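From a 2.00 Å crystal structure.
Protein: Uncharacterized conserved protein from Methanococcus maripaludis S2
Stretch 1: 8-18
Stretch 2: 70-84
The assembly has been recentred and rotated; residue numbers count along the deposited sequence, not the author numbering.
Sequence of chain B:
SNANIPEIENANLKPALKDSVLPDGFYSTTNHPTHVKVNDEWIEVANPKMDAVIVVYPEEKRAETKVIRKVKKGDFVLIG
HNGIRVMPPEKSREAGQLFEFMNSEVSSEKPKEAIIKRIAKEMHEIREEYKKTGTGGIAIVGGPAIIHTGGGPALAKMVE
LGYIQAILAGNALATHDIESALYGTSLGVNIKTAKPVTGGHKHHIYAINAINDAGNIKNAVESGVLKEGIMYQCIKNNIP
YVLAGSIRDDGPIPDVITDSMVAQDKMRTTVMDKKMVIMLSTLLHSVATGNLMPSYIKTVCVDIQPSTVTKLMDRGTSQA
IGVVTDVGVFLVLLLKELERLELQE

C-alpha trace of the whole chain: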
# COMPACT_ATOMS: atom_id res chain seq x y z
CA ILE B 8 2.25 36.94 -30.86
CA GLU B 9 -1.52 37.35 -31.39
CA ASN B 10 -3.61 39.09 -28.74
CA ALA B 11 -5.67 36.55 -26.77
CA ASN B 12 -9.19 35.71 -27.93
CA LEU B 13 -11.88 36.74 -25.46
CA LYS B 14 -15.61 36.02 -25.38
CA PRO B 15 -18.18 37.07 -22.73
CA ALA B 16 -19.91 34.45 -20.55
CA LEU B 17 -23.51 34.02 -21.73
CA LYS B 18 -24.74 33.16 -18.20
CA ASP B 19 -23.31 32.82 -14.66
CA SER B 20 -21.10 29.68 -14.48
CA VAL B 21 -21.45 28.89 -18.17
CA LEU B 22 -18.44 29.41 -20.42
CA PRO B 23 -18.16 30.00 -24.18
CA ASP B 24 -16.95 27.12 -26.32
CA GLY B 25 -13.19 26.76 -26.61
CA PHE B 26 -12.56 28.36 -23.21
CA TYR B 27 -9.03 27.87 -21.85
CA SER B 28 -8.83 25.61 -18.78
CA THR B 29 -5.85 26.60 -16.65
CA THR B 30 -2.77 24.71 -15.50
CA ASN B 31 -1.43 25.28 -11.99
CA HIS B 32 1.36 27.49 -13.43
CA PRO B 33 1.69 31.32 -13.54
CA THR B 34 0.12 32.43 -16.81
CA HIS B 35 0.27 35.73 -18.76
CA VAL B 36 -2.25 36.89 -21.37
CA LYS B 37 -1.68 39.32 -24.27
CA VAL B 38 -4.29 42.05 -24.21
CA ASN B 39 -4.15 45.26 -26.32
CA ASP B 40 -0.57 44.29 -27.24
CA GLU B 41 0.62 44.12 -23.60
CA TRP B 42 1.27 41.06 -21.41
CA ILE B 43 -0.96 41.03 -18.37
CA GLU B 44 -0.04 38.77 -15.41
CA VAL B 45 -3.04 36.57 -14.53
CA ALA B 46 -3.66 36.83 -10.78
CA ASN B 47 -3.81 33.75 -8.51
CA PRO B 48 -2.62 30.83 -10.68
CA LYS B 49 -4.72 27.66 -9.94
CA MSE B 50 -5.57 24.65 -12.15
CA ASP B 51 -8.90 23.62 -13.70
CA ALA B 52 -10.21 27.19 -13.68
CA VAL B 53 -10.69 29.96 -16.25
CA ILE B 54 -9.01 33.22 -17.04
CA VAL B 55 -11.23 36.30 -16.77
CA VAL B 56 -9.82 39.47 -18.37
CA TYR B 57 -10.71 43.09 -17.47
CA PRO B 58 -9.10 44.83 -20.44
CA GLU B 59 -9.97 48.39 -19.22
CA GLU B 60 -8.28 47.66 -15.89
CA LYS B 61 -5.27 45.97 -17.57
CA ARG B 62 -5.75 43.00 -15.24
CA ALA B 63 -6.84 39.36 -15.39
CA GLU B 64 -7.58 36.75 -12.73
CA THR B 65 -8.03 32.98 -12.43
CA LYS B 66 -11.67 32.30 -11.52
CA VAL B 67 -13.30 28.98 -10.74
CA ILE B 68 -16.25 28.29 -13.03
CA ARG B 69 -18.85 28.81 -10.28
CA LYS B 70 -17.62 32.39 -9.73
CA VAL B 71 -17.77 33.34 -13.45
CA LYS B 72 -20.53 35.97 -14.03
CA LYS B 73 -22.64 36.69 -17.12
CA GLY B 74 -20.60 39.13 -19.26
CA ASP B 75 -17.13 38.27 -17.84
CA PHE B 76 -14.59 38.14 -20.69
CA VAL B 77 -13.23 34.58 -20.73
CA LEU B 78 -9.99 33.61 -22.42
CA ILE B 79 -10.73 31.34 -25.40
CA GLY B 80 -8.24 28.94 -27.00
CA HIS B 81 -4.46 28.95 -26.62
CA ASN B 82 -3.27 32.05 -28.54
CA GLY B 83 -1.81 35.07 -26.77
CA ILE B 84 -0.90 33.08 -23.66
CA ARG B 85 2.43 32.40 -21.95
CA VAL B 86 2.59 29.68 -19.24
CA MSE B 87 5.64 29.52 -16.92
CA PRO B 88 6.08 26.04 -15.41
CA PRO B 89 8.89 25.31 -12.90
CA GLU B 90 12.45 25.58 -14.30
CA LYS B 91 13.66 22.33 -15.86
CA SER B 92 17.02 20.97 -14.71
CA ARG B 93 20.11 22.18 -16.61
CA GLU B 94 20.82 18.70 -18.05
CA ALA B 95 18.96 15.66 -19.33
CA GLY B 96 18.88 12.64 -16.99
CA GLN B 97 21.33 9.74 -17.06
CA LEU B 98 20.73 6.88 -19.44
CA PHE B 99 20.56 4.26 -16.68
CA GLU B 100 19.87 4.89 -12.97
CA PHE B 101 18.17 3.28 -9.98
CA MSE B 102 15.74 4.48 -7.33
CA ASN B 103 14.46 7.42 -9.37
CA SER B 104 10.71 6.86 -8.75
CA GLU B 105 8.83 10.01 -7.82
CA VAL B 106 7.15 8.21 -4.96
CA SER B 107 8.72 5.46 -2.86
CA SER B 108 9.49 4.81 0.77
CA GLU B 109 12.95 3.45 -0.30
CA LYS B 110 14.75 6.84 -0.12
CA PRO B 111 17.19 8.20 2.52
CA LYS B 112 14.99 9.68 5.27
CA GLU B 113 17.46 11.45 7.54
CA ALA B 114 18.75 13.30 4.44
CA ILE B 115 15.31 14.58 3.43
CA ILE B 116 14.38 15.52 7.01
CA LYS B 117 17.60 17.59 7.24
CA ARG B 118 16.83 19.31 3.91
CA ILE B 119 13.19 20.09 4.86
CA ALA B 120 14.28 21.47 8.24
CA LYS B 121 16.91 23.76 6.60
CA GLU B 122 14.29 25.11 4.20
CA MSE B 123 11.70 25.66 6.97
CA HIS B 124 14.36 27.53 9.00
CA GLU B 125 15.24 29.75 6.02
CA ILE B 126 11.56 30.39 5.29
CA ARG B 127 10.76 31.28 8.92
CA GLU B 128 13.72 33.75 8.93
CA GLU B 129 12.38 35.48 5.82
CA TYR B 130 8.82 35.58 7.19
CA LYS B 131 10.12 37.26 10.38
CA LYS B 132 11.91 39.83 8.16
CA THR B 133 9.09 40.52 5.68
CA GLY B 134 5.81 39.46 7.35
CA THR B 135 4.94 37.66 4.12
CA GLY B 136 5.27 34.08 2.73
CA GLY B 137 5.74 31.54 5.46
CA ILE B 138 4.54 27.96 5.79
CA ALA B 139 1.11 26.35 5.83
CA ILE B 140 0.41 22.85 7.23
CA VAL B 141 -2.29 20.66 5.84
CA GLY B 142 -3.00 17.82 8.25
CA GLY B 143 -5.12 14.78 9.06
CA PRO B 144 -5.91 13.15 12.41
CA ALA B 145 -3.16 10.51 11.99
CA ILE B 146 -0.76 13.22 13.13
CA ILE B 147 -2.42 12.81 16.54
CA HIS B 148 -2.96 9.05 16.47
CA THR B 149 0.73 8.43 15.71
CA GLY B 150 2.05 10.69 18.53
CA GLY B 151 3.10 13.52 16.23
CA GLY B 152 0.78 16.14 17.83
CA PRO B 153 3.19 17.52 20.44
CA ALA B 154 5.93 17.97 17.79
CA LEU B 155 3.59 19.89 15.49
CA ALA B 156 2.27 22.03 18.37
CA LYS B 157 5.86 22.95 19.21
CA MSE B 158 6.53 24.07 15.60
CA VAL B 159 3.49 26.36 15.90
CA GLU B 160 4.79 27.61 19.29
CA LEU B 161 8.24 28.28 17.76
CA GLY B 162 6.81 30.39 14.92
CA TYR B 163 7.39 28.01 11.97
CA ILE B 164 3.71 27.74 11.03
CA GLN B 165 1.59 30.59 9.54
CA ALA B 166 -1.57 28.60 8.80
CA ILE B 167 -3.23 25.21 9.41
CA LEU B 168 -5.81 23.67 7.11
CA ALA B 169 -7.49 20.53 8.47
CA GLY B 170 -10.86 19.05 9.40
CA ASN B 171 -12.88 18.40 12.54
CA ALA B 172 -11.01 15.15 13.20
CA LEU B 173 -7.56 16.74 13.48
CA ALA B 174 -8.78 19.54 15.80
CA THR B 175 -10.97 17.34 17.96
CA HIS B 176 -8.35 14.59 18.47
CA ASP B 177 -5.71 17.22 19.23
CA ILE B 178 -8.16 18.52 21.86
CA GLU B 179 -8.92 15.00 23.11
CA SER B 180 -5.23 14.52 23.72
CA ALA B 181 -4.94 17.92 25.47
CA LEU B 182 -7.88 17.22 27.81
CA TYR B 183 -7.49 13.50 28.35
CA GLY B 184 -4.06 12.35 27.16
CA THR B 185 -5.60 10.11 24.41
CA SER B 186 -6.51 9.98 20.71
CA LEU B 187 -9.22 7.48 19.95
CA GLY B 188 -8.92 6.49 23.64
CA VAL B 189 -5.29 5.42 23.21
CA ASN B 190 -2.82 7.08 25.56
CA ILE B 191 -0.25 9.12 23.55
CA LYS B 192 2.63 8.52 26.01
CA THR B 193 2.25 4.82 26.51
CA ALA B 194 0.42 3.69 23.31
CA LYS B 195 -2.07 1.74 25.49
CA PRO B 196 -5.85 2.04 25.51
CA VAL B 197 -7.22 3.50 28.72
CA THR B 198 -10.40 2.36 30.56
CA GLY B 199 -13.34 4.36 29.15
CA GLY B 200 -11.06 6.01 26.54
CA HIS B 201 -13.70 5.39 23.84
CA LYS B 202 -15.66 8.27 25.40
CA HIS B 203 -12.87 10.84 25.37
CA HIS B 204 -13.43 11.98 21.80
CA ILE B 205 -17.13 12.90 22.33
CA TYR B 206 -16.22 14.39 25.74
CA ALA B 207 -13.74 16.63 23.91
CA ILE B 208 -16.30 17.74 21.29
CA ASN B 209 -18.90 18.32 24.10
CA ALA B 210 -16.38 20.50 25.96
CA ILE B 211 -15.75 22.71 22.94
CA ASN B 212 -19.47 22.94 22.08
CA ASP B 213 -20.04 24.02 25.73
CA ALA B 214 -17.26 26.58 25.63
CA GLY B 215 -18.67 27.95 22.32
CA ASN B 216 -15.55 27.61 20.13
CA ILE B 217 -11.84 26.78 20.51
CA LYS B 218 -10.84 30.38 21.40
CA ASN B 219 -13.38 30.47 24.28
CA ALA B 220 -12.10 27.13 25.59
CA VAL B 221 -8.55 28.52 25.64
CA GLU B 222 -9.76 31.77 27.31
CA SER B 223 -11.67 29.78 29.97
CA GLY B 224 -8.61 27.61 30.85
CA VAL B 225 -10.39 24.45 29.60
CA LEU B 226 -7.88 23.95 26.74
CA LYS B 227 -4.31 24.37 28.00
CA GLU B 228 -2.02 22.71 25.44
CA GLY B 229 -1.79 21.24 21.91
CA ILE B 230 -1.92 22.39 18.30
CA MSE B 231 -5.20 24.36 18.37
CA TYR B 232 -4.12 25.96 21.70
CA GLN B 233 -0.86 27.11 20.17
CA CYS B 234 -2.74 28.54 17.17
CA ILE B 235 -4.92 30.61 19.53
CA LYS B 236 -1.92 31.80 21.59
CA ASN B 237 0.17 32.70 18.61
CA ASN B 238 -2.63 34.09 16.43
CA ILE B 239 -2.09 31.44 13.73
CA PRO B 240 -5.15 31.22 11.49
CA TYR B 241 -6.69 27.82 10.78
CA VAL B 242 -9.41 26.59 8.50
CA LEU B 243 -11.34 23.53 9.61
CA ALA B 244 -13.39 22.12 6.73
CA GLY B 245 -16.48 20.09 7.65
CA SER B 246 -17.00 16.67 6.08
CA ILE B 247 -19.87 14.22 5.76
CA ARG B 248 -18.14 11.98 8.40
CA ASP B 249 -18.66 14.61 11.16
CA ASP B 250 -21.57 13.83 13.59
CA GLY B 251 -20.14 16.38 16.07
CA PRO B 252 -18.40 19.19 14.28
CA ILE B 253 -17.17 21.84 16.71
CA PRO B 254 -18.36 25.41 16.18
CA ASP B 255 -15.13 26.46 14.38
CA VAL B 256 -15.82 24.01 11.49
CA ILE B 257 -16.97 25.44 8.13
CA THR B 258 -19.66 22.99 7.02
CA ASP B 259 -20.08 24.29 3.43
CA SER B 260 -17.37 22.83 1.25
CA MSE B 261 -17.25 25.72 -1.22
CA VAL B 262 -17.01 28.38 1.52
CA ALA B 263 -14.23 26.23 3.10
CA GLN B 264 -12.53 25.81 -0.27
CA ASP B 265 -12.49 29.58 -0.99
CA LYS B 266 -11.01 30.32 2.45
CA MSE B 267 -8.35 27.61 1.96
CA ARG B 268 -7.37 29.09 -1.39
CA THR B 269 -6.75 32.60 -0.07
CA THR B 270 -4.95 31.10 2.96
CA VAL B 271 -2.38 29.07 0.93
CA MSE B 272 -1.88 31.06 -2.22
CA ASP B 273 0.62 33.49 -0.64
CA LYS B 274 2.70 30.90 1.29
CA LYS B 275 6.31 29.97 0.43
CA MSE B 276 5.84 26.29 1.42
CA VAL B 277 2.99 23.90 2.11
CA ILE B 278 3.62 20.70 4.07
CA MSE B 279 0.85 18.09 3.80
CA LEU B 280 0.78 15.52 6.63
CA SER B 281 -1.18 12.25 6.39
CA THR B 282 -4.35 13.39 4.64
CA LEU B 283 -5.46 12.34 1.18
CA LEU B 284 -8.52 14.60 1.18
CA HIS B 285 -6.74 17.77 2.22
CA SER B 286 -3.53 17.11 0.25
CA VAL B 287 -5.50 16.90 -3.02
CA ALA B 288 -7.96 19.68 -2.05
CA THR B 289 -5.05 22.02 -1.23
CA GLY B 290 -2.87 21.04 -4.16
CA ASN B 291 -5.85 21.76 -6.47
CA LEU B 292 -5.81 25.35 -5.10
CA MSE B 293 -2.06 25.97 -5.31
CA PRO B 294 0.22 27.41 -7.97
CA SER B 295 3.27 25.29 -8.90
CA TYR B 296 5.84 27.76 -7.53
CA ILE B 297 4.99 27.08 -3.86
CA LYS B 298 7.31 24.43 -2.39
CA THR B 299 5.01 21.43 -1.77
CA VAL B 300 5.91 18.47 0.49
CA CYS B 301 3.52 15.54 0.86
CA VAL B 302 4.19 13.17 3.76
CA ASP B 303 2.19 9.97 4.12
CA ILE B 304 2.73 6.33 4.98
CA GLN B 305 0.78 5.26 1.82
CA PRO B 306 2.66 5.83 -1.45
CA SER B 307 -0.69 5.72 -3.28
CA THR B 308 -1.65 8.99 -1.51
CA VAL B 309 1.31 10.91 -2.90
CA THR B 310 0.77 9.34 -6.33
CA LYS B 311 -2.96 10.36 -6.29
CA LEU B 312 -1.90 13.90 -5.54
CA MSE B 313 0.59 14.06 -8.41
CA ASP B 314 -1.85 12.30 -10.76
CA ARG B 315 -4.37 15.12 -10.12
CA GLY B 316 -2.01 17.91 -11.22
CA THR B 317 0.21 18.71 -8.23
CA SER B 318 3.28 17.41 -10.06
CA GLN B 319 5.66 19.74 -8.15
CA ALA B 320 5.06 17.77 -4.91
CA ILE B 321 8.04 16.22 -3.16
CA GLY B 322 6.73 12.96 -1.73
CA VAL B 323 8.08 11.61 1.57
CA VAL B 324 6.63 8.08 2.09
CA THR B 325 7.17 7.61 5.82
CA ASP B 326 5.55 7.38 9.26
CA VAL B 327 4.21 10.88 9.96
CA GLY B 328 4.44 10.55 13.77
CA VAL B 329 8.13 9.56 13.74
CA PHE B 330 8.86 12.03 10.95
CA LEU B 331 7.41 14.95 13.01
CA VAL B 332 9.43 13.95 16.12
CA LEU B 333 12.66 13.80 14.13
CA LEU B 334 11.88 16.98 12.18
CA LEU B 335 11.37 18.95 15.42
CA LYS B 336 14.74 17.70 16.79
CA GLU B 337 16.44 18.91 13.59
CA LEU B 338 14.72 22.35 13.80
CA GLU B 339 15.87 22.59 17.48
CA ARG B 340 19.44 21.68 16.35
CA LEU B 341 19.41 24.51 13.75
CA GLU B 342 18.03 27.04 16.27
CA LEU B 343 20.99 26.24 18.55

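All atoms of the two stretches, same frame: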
# COMPACT_ATOMS: atom_id res chain seq x y z
N ILE B 8 3.26 37.71 -31.67
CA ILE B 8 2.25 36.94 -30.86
C ILE B 8 0.88 37.63 -30.92
O ILE B 8 0.75 38.81 -30.57
CB ILE B 8 2.72 36.73 -29.37
CG1 ILE B 8 4.02 35.91 -29.28
CG2 ILE B 8 1.63 36.09 -28.50
CD1 ILE B 8 3.97 34.53 -29.95
N GLU B 9 -0.13 36.88 -31.37
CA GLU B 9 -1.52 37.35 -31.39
C GLU B 9 -1.98 37.82 -30.00
O GLU B 9 -1.51 37.31 -28.97
CB GLU B 9 -2.45 36.23 -31.87
CG GLU B 9 -2.06 35.57 -33.21
CD GLU B 9 -2.99 34.42 -33.62
OE1 GLU B 9 -4.12 34.34 -33.08
OE2 GLU B 9 -2.59 33.60 -34.50
N ASN B 10 -2.89 38.79 -29.97
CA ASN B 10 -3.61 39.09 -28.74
C ASN B 10 -4.55 37.93 -28.45
O ASN B 10 -5.03 37.28 -29.38
CB ASN B 10 -4.42 40.38 -28.89
CG ASN B 10 -3.57 41.63 -28.75
OD1 ASN B 10 -2.88 41.83 -27.75
ND2 ASN B 10 -3.63 42.50 -29.76
N ALA B 11 -4.79 37.66 -27.18
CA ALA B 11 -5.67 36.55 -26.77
C ALA B 11 -7.10 36.75 -27.26
O ALA B 11 -7.59 37.88 -27.30
CB ALA B 11 -5.66 36.40 -25.25
N ASN B 12 -7.77 35.66 -27.61
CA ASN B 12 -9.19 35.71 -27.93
C ASN B 12 -10.04 35.68 -26.66
O ASN B 12 -9.82 34.85 -25.77
CB ASN B 12 -9.57 34.57 -28.87
CG ASN B 12 -8.85 34.67 -30.22
OD1 ASN B 12 -8.03 33.80 -30.57
ND2 ASN B 12 -9.14 35.73 -30.99
N LEU B 13 -11.00 36.60 -26.60
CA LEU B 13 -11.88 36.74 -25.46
C LEU B 13 -13.33 36.73 -25.89
O LEU B 13 -13.68 37.32 -26.93
CB LEU B 13 -11.57 38.03 -24.69
CG LEU B 13 -10.12 38.36 -24.35
CD1 LEU B 13 -10.00 39.76 -23.80
CD2 LEU B 13 -9.51 37.36 -23.39
N LYS B 14 -14.17 36.06 -25.12
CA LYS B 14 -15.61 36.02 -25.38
C LYS B 14 -16.31 36.15 -24.04
O LYS B 14 -15.81 35.60 -23.03
CB LYS B 14 -16.04 34.71 -26.05
CG LYS B 14 -15.40 34.40 -27.41
CD LYS B 14 -16.26 34.82 -28.59
CE LYS B 14 -15.90 36.22 -29.09
NZ LYS B 14 -16.60 36.57 -30.39
N PRO B 15 -17.46 36.87 -24.00
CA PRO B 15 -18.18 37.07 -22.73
C PRO B 15 -18.99 35.83 -22.36
O PRO B 15 -19.51 35.14 -23.24
CB PRO B 15 -19.13 38.25 -23.05
CG PRO B 15 -19.43 38.08 -24.52
CD PRO B 15 -18.14 37.55 -25.14
N ALA B 16 -19.08 35.56 -21.06
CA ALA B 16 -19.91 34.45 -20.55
C ALA B 16 -21.38 34.76 -20.85
O ALA B 16 -21.84 35.86 -20.58
CB ALA B 16 -19.72 34.28 -19.05
N LEU B 17 -22.11 33.79 -21.39
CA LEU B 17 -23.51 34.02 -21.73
C LEU B 17 -24.45 33.96 -20.53
O LEU B 17 -25.52 34.57 -20.55
CB LEU B 17 -23.98 33.08 -22.84
CG LEU B 17 -23.30 33.31 -24.21
CD1 LEU B 17 -24.12 32.65 -25.30
CD2 LEU B 17 -23.11 34.81 -24.53
N LYS B 18 -24.05 33.21 -19.50
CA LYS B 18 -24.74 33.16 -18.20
C LYS B 18 -23.74 32.86 -17.08
O LYS B 18 -22.64 32.39 -17.35
CB LYS B 18 -25.92 32.16 -18.17
CG LYS B 18 -26.07 31.23 -19.36
CD LYS B 18 -27.17 30.17 -19.09
CE LYS B 18 -27.23 29.13 -20.19
NZ LYS B 18 -27.92 27.87 -19.75
N LYS B 70 -17.67 30.95 -9.98
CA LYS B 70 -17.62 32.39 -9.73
C LYS B 70 -17.65 33.24 -11.01
O LYS B 70 -17.68 34.46 -10.92
CB LYS B 70 -16.41 32.76 -8.88
CG LYS B 70 -16.58 32.34 -7.40
CD LYS B 70 -15.38 32.79 -6.60
CE LYS B 70 -15.32 32.14 -5.23
NZ LYS B 70 -16.46 32.55 -4.38
N VAL B 71 -17.66 32.60 -12.18
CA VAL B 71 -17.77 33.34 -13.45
C VAL B 71 -19.18 33.94 -13.61
O VAL B 71 -20.18 33.23 -13.45
CB VAL B 71 -17.36 32.49 -14.66
CG1 VAL B 71 -17.57 33.26 -16.02
CG2 VAL B 71 -15.90 32.07 -14.54
N LYS B 72 -19.25 35.25 -13.90
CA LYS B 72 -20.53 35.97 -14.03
C LYS B 72 -20.88 36.27 -15.48
O LYS B 72 -20.00 36.43 -16.31
CB LYS B 72 -20.49 37.29 -13.24
CG LYS B 72 -20.25 37.13 -11.74
CD LYS B 72 -21.31 36.22 -11.10
CE LYS B 72 -20.97 35.89 -9.64
NZ LYS B 72 -21.72 34.68 -9.16
N LYS B 73 -22.18 36.31 -15.79
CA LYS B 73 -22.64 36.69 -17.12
C LYS B 73 -21.88 37.95 -17.53
O LYS B 73 -21.77 38.88 -16.73
CB LYS B 73 -24.16 36.95 -17.11
CG LYS B 73 -24.66 37.46 -18.46
CD LYS B 73 -26.16 37.50 -18.58
CE LYS B 73 -26.46 37.76 -20.07
NZ LYS B 73 -27.86 38.15 -20.36
N GLY B 74 -21.32 37.95 -18.74
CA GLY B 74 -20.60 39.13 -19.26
C GLY B 74 -19.10 39.18 -19.02
O GLY B 74 -18.40 39.99 -19.64
N ASP B 75 -18.59 38.33 -18.10
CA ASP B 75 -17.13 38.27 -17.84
C ASP B 75 -16.46 37.87 -19.14
O ASP B 75 -16.92 36.95 -19.77
CB ASP B 75 -16.79 37.18 -16.79
CG ASP B 75 -17.04 37.61 -15.36
OD1 ASP B 75 -17.31 38.81 -15.10
OD2 ASP B 75 -16.94 36.73 -14.45
N PHE B 76 -15.37 38.54 -19.52
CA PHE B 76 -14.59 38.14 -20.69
C PHE B 76 -13.68 36.97 -20.34
O PHE B 76 -12.75 37.13 -19.56
CB PHE B 76 -13.70 39.28 -21.21
CG PHE B 76 -14.48 40.44 -21.75
CD1 PHE B 76 -15.41 40.24 -22.78
CD2 PHE B 76 -14.31 41.72 -21.22
CE1 PHE B 76 -16.16 41.32 -23.29
CE2 PHE B 76 -15.07 42.80 -21.72
CZ PHE B 76 -15.99 42.59 -22.75
N VAL B 77 -13.92 35.85 -21.00
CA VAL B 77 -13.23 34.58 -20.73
C VAL B 77 -12.24 34.34 -21.88
O VAL B 77 -12.56 34.52 -23.07
CB VAL B 77 -14.25 33.41 -20.63
CG1 VAL B 77 -13.52 32.04 -20.50
CG2 VAL B 77 -15.20 33.64 -19.45
N LEU B 78 -11.02 34.00 -21.49
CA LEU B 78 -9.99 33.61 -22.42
C LEU B 78 -10.42 32.35 -23.16
O LEU B 78 -10.77 31.33 -22.52
CB LEU B 78 -8.68 33.37 -21.66
CG LEU B 78 -7.51 32.75 -22.45
CD1 LEU B 78 -6.90 33.78 -23.38
CD2 LEU B 78 -6.44 32.24 -21.50
N ILE B 79 -10.38 32.42 -24.51
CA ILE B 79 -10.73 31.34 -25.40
C ILE B 79 -9.51 30.88 -26.16
O ILE B 79 -8.70 31.71 -26.61
CB ILE B 79 -11.82 31.76 -26.44
CG1 ILE B 79 -13.07 32.28 -25.75
CG2 ILE B 79 -12.16 30.61 -27.38
CD1 ILE B 79 -13.69 31.39 -24.69
N GLY B 80 -9.38 29.56 -26.30
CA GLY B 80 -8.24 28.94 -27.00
C GLY B 80 -6.88 29.15 -26.36
O GLY B 80 -6.77 29.54 -25.19
N HIS B 81 -5.83 28.94 -27.15
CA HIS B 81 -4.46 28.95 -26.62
C HIS B 81 -3.53 30.03 -27.16
O HIS B 81 -2.35 30.08 -26.77
CB HIS B 81 -3.82 27.56 -26.77
CG HIS B 81 -4.49 26.49 -25.95
ND1 HIS B 81 -5.76 26.03 -26.23
CD2 HIS B 81 -4.06 25.78 -24.88
CE1 HIS B 81 -6.08 25.09 -25.35
NE2 HIS B 81 -5.07 24.92 -24.52
N ASN B 82 -4.06 30.92 -28.01
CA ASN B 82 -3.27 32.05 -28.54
C ASN B 82 -3.14 33.18 -27.56
O ASN B 82 -4.06 33.43 -26.77
CB ASN B 82 -3.90 32.62 -29.82
CG ASN B 82 -3.88 31.64 -30.99
OD1 ASN B 82 -4.74 31.72 -31.88
ND2 ASN B 82 -2.91 30.70 -31.00
N GLY B 83 -2.03 33.90 -27.63
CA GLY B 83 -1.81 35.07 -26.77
C GLY B 83 -1.69 34.69 -25.31
O GLY B 83 -2.06 35.48 -24.43
N ILE B 84 -1.18 33.48 -25.05
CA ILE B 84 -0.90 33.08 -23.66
C ILE B 84 0.53 32.59 -23.50
O ILE B 84 1.11 32.04 -24.44
CB ILE B 84 -1.91 32.03 -23.10
CG1 ILE B 84 -1.58 30.63 -23.59
CG2 ILE B 84 -3.35 32.35 -23.49
CD1 ILE B 84 -2.14 29.52 -22.70
O HOH W 1 -6.67 33.12 -27.27

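The contact is first of all a backbone one. Residues 12-15 and 76-79 run as antiparallel strands, their N-to-C directions 139° apart, and a ladder of amide-to-carbonyl bonds joins them. At its centre Lys14 and Val77 bond both ways: Lys14 N donates to Val77 O at 3.0 Å, and Val77 N to Lys14 O at 2.8 Å. Two residues along, Ile79 N reaches Asn12 O at 2.8 Å. Past the other end of the strands the pattern continues, with Ala16 N giving to Asp75 O at 2.9 Å and Gly74 N to Ala16 O at 2.8 Å. Between these rungs, CA-H groups meet carbonyls already in use: Leu13 CA lies 3.3 Å from Val77 O, and Pro15 CA 3.2 Å from Asp75 O. Pro15 has no amide hydrogen to give, and it sits at a non-hydrogen-bonded position, where none is asked of it.

At the Asn12 end a water takes over. It accepts from Asn12 N (2.8 Å) and donates to Ile79 O (2.6 Å) and Asn82 O (2.7 Å), so one molecule ties the strand to the loop that follows its partner.

The turn before the second strand is type II, from Lys72 to Asp75. Asp75 N bonds back to Lys72 O at 3.0 Å, and the Asp75 side chain closes the same loop, its OD2 accepting from Lys72 N at 2.8 Å. Gly74 has a phi of 92°, and at its backbone angles a CB would jam against the preceding carbonyl. Gly83 is glycine for a second reason besides its positive phi: an ideal CB there would fall 2.4 Å from Ala11 N and 2.8 Å from Glu9 O, so the bare CA lets the first stretch pass close by.

Apolar side chains fill in according to strand alternation. Leu13, Pro15, Phe76 and Leu78 share one face. Leu13 CB lies 4.3 Å from Phe76 CB, Leu13 CD2 is 4.4 Å from Leu78 CB, and Pro15 CB is 4.2 Å from Phe76 CD1, with Pro15 N near the edge of the ring. Leu78 also extends to Ala11, its CD1 3.4 Å from Ala11 CB. On the face of Asn12, Lys14, Val77 and Ile79, the aliphatic part of Lys14 covers Ile79, CG to CG1 at 3.6 Å, while its charged end leads away. Beyond the strands, the small, buried Ala16 points toward the other stretch, its CB 3.9 Å from Val71 CG1.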